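Undecaprenyl-diphosphooligosaccharide--protein glycotransferase (Campylobacter jejuni, PDB 3AAG) transfers a preassembled heptasaccharide from a lipid carrier to asparagine side chains of target proteins, the piece here being its periplasmic C-terminal domain. Local coordinates at residues A77-A80 against R81-E85; T152-S155 against F156-I159. All coordinates share one frame; numbering follows the deposited sequence.

Contact 1 of 2, residues A77-A80 against R81-E85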
loop_
_atom_site.group_PDB
_atom_site.type_symbol
_atom_site.label_atom_id
_atom_site.label_comp_id
_atom_site.label_asym_id
_atom_site.label_seq_id
_atom_site.Cartn_x
_atom_site.Cartn_y
_atom_site.Cartn_z
ATOM N N ALA A 77 -0.295 5.994 -9.144
ATOM C CA ALA A 77 -0.969 5.879 -10.429
ATOM C C ALA A 77 0.042 5.959 -11.568
ATOM O O ALA A 77 -0.017 5.182 -12.520
ATOM C CB ALA A 77 -2.027 6.963 -10.577
ATOM N N ASN A 78 0.973 6.900 -11.459
ATOM C CA ASN A 78 1.957 7.127 -12.509
ATOM C C ASN A 78 3.004 6.021 -12.602
ATOM O O ASN A 78 3.295 5.524 -13.691
ATOM C CB ASN A 78 2.628 8.489 -12.332
ATOM C CG ASN A 78 1.691 9.640 -12.633
ATOM O OD1 ASN A 78 0.635 9.452 -13.238
ATOM N ND2 ASN A 78 2.069 10.841 -12.208
HETATM N N MSE A 79 3.569 5.640 -11.460
HETATM C CA MSE A 79 4.543 4.552 -11.420
HETATM C C MSE A 79 3.941 3.259 -11.955
HETATM O O MSE A 79 4.573 2.541 -12.729
HETATM C CB MSE A 79 5.057 4.339 -9.996
HETATM C CG MSE A 79 6.451 4.887 -9.755
HETATM SE SE MSE A 79 7.766 4.140 -10.984
HETATM C CE MSE A 79 6.554 3.585 -12.409
ATOM N N ALA A 80 2.713 2.969 -11.539
ATOM C CA ALA A 80 2.000 1.807 -12.043
ATOM C C ALA A 80 2.129 1.745 -13.559
ATOM O O ALA A 80 2.518 0.720 -14.120
ATOM C CB ALA A 80 0.535 1.861 -11.628
ATOM N N ARG A 81 1.810 2.855 -14.217
ATOM C CA ARG A 81 1.880 2.927 -15.669
ATOM C C ARG A 81 3.317 2.834 -16.168
ATOM O O ARG A 81 3.605 2.106 -17.116
ATOM C CB ARG A 81 1.235 4.216 -16.176
ATOM C CG ARG A 81 1.220 4.340 -17.687
ATOM C CD ARG A 81 0.759 3.048 -18.338
ATOM N NE ARG A 81 -0.686 2.872 -18.243
ATOM C CZ ARG A 81 -1.346 1.834 -18.747
ATOM N NH1 ARG A 81 -0.690 0.874 -19.387
ATOM N NH2 ARG A 81 -2.661 1.754 -18.615
ATOM N N LEU A 82 4.216 3.572 -15.528
ATOM C CA LEU A 82 5.606 3.611 -15.964
ATOM C C LEU A 82 6.283 2.253 -15.806
ATOM O O LEU A 82 6.855 1.724 -16.758
ATOM C CB LEU A 82 6.385 4.687 -15.207
ATOM C CG LEU A 82 6.050 6.142 -15.553
ATOM C CD1 LEU A 82 7.137 7.078 -15.042
ATOM C CD2 LEU A 82 5.855 6.312 -17.052
ATOM N N SER A 83 6.214 1.691 -14.604
ATOM C CA SER A 83 6.904 0.439 -14.319
ATOM C C SER A 83 6.399 -0.693 -15.210
ATOM O O SER A 83 7.185 -1.487 -15.727
ATOM C CB SER A 83 6.748 0.064 -12.845
ATOM O OG SER A 83 5.397 -0.225 -12.537
ATOM N N VAL A 84 5.082 -0.759 -15.389
ATOM C CA VAL A 84 4.482 -1.767 -16.252
ATOM C C VAL A 84 4.957 -1.611 -17.690
ATOM O O VAL A 84 5.347 -2.583 -18.334
ATOM C CB VAL A 84 2.950 -1.690 -16.228
ATOM C CG1 VAL A 84 2.362 -2.521 -17.356
ATOM C CG2 VAL A 84 2.419 -2.153 -14.883
ATOM N N GLU A 85 4.924 -0.381 -18.192
ATOM C CA GLU A 85 5.247 -0.125 -19.589
ATOM C C GLU A 85 6.726 -0.365 -19.877
ATOM O O GLU A 85 7.092 -0.804 -20.969
ATOM C CB GLU A 85 4.848 1.297 -19.986
ATOM C CG GLU A 85 3.343 1.537 -20.024
ATOM C CD GLU A 85 2.610 0.560 -20.926
ATOM O OE1 GLU A 85 3.278 -0.242 -21.612
ATOM O OE2 GLU A 85 1.361 0.594 -20.948
#
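Ala77 to Glu85 run as one continuous piece of alpha helix, and three i to i+4 backbone bonds tie 77-80 to 81-85: Leu82 N to Asn78 O at 2.8 Å, Ser83 N to Met79 O at 2.6 Å and Val84 N to Ala80 O at 3.2 Å; a fourth, from Arg81 N to Ala77 O, is weak. The carbonyl of Met79 carries a second load. With chi1 at 66°, Ser83 OG sits between its own backbone N and carbonyl carbon, which turns the hydroxyl back toward the preceding turn, where it donates to Met79 O over 2.9 Å. This donor lies 40° above the carbonyl plane, whereas the amide of Ser83 approaches almost straight down the C=O bond, so two donors from one residue grip a single oxygen from different directions. The selenomethionine chain of Met79 bends at its second and third torsions and crosses that of Leu82 at about a right angle; how closely its CE end approaches is doubtful in the model. Arg81 and Glu85, one turn apart, form a salt bridge in which NH1 lies 2.6 Å from OE2, although the hydrogen bond within it is weak in angle. Arg81 sets CG anti to its backbone N (chi1 -178°), and bends at the second and third torsions carry the guanidinium forward along the helix, so that NH1 reaches the Glu85 carboxylate. NH2 also donates to Ile291 O and NH1 to Arg136 O, while Glu85 OE2 accepts from the backbone N of Thr135, a calcium ligand. Within the core domain, the helix 73-87 is packed by Phe64 and Phe67 of helix 63-67 against Met79, and by Ile138 and Val33 of strands 138-140 and 31-33 against Val84.

Contact 2 of 2, residues T152-S155 against F156-I159; sequences TVAS and FSFI
Ser157 and Phe158 meet the carbonyl of Ala154 through their first torsions. Ser157 chi1 is 59°, placing OG between its own backbone N and carbonyl carbon, from where both OG and the amide donate to Ala154 O: N at 2.9 Å with an N-H...O angle of 153°, and OG across a modelled distance too short to be weighed at this resolution. The amide lies well above the carbonyl plane. Phe158, with CG beside its backbone N (chi1 -61°), brings its ring edge to the same oxygen, CD1 lying 3.1 Å from Ala154 O with the oxygen near the ring plane. Phe156 turns its ring back along the helix instead. Its edge faces Thr152, CE1 standing 3.8 Å from Thr152 CG2 as the two side chains run side by side, and Thr152 O lies near the ring plane beside CD1. That carbonyl also accepts from Ser155 OG at 3.0 Å. Further i to i+3 bonds carry the backbone onward: Phe156 N to Val153 O at 3.2 Å, and a weak one from Phe158 N to Ser155 O at 3.4 Å, which spans the type I beta turn 155-158. Thr152 and Val153 belong, by similarity, to the MI motif, which, as in related oligosaccharyltransferases, probably helps define the pocket for the +2 Ser/Thr of the acceptor sequon; Val153 touches Trp35 of the WWDYG motif. Helix 63-67 lies alongside: the Ser66 hydroxyl hydrogen-bonds to Val153 O, and Ser66 touches Phe156 and Ser157. Residues 156-159 open the loop that precedes strand 172-179, and the Phe158 ring meets that of Phe170.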
loop_
_atom_site.group_PDB
_atom_site.type_symbol
_atom_site.label_atom_id
_atom_site.label_comp_id
_atom_site.label_asym_id
_atom_site.label_seq_id
_atom_site.Cartn_x
_atom_site.Cartn_y
_atom_site.Cartn_z
ATOM N N THR A 152 7.362 -3.999 5.750
ATOM C CA THR A 152 8.405 -4.519 4.878
ATOM C C THR A 152 8.169 -4.103 3.434
ATOM O O THR A 152 9.115 -3.820 2.700
ATOM C CB THR A 152 8.490 -6.050 4.951
ATOM O OG1 THR A 152 9.060 -6.439 6.208
ATOM C CG2 THR A 152 9.353 -6.589 3.823
ATOM N N VAL A 153 6.904 -4.066 3.028
ATOM C CA VAL A 153 6.553 -3.636 1.681
ATOM C C VAL A 153 7.074 -2.227 1.412
ATOM O O VAL A 153 7.781 -1.992 0.433
ATOM C CB VAL A 153 5.032 -3.676 1.449
ATOM C CG1 VAL A 153 4.683 -3.053 0.106
ATOM C CG2 VAL A 153 4.527 -5.105 1.524
ATOM N N ALA A 154 6.725 -1.295 2.294
ATOM C CA ALA A 154 7.052 0.112 2.096
ATOM C C ALA A 154 8.551 0.375 2.182
ATOM O O ALA A 154 9.057 1.320 1.581
ATOM C CB ALA A 154 6.307 0.975 3.101
ATOM N N SER A 155 9.258 -0.461 2.936
ATOM C CA SER A 155 10.698 -0.297 3.097
ATOM C C SER A 155 11.406 -0.307 1.743
ATOM O O SER A 155 12.471 0.288 1.584
ATOM C CB SER A 155 11.269 -1.383 4.015
ATOM O OG SER A 155 11.705 -2.512 3.278
ATOM N N PHE A 156 10.805 -0.975 0.766
ATOM C CA PHE A 156 11.439 -1.141 -0.536
ATOM C C PHE A 156 11.177 0.035 -1.469
ATOM O O PHE A 156 11.764 0.122 -2.547
ATOM C CB PHE A 156 10.996 -2.450 -1.190
ATOM C CG PHE A 156 11.647 -3.667 -0.603
ATOM C CD1 PHE A 156 11.021 -4.387 0.400
ATOM C CD2 PHE A 156 12.890 -4.087 -1.050
ATOM C CE1 PHE A 156 11.619 -5.507 0.944
ATOM C CE2 PHE A 156 13.494 -5.205 -0.511
ATOM C CZ PHE A 156 12.858 -5.917 0.488
ATOM N N SER A 157 10.293 0.938 -1.055
ATOM C CA SER A 157 10.061 2.162 -1.809
ATOM C C SER A 157 11.100 3.217 -1.453
ATOM O O SER A 157 11.112 4.308 -2.023
ATOM C CB SER A 157 8.645 2.692 -1.569
ATOM O OG SER A 157 8.418 2.949 -0.194
ATOM N N PHE A 158 11.978 2.880 -0.512
ATOM C CA PHE A 158 13.138 3.713 -0.203
ATOM C C PHE A 158 14.403 3.189 -0.881
ATOM O O PHE A 158 14.778 2.028 -0.709
ATOM C CB PHE A 158 13.358 3.788 1.308
ATOM C CG PHE A 158 12.209 4.392 2.059
ATOM C CD1 PHE A 158 10.983 3.747 2.113
ATOM C CD2 PHE A 158 12.354 5.603 2.716
ATOM C CE1 PHE A 158 9.921 4.301 2.808
ATOM C CE2 PHE A 158 11.298 6.162 3.411
ATOM C CZ PHE A 158 10.080 5.509 3.457
ATOM N N ILE A 159 15.063 4.051 -1.645
ATOM C CA ILE A 159 16.352 3.714 -2.236
ATOM C C ILE A 159 17.409 3.477 -1.160
ATOM O O ILE A 159 17.665 4.345 -0.323
ATOM C CB ILE A 159 16.840 4.816 -3.198
ATOM C CG1 ILE A 159 15.904 4.922 -4.403
ATOM C CG2 ILE A 159 18.268 4.539 -3.647
ATOM C CD1 ILE A 159 15.898 3.691 -5.283
#

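Both contacts are local pieces of the core domain, in series along the chain, with centres about 17 Å apart and nearest atoms about 9 Å apart, so they do not touch. Helix 63-67 links them: Phe64 and Phe67 pack on contact 1, whereas Ser66 of the same helix meets contact 2. Their surroundings differ. Contact 1 is wholly buried and the side chain of its Arg81 lies about 9 Å from the bound calcium ion. Contact 2 is partly buried and lies where the MI motif meets the WWDYG motif, consistent with a place beside the pocket for the acceptor sequon.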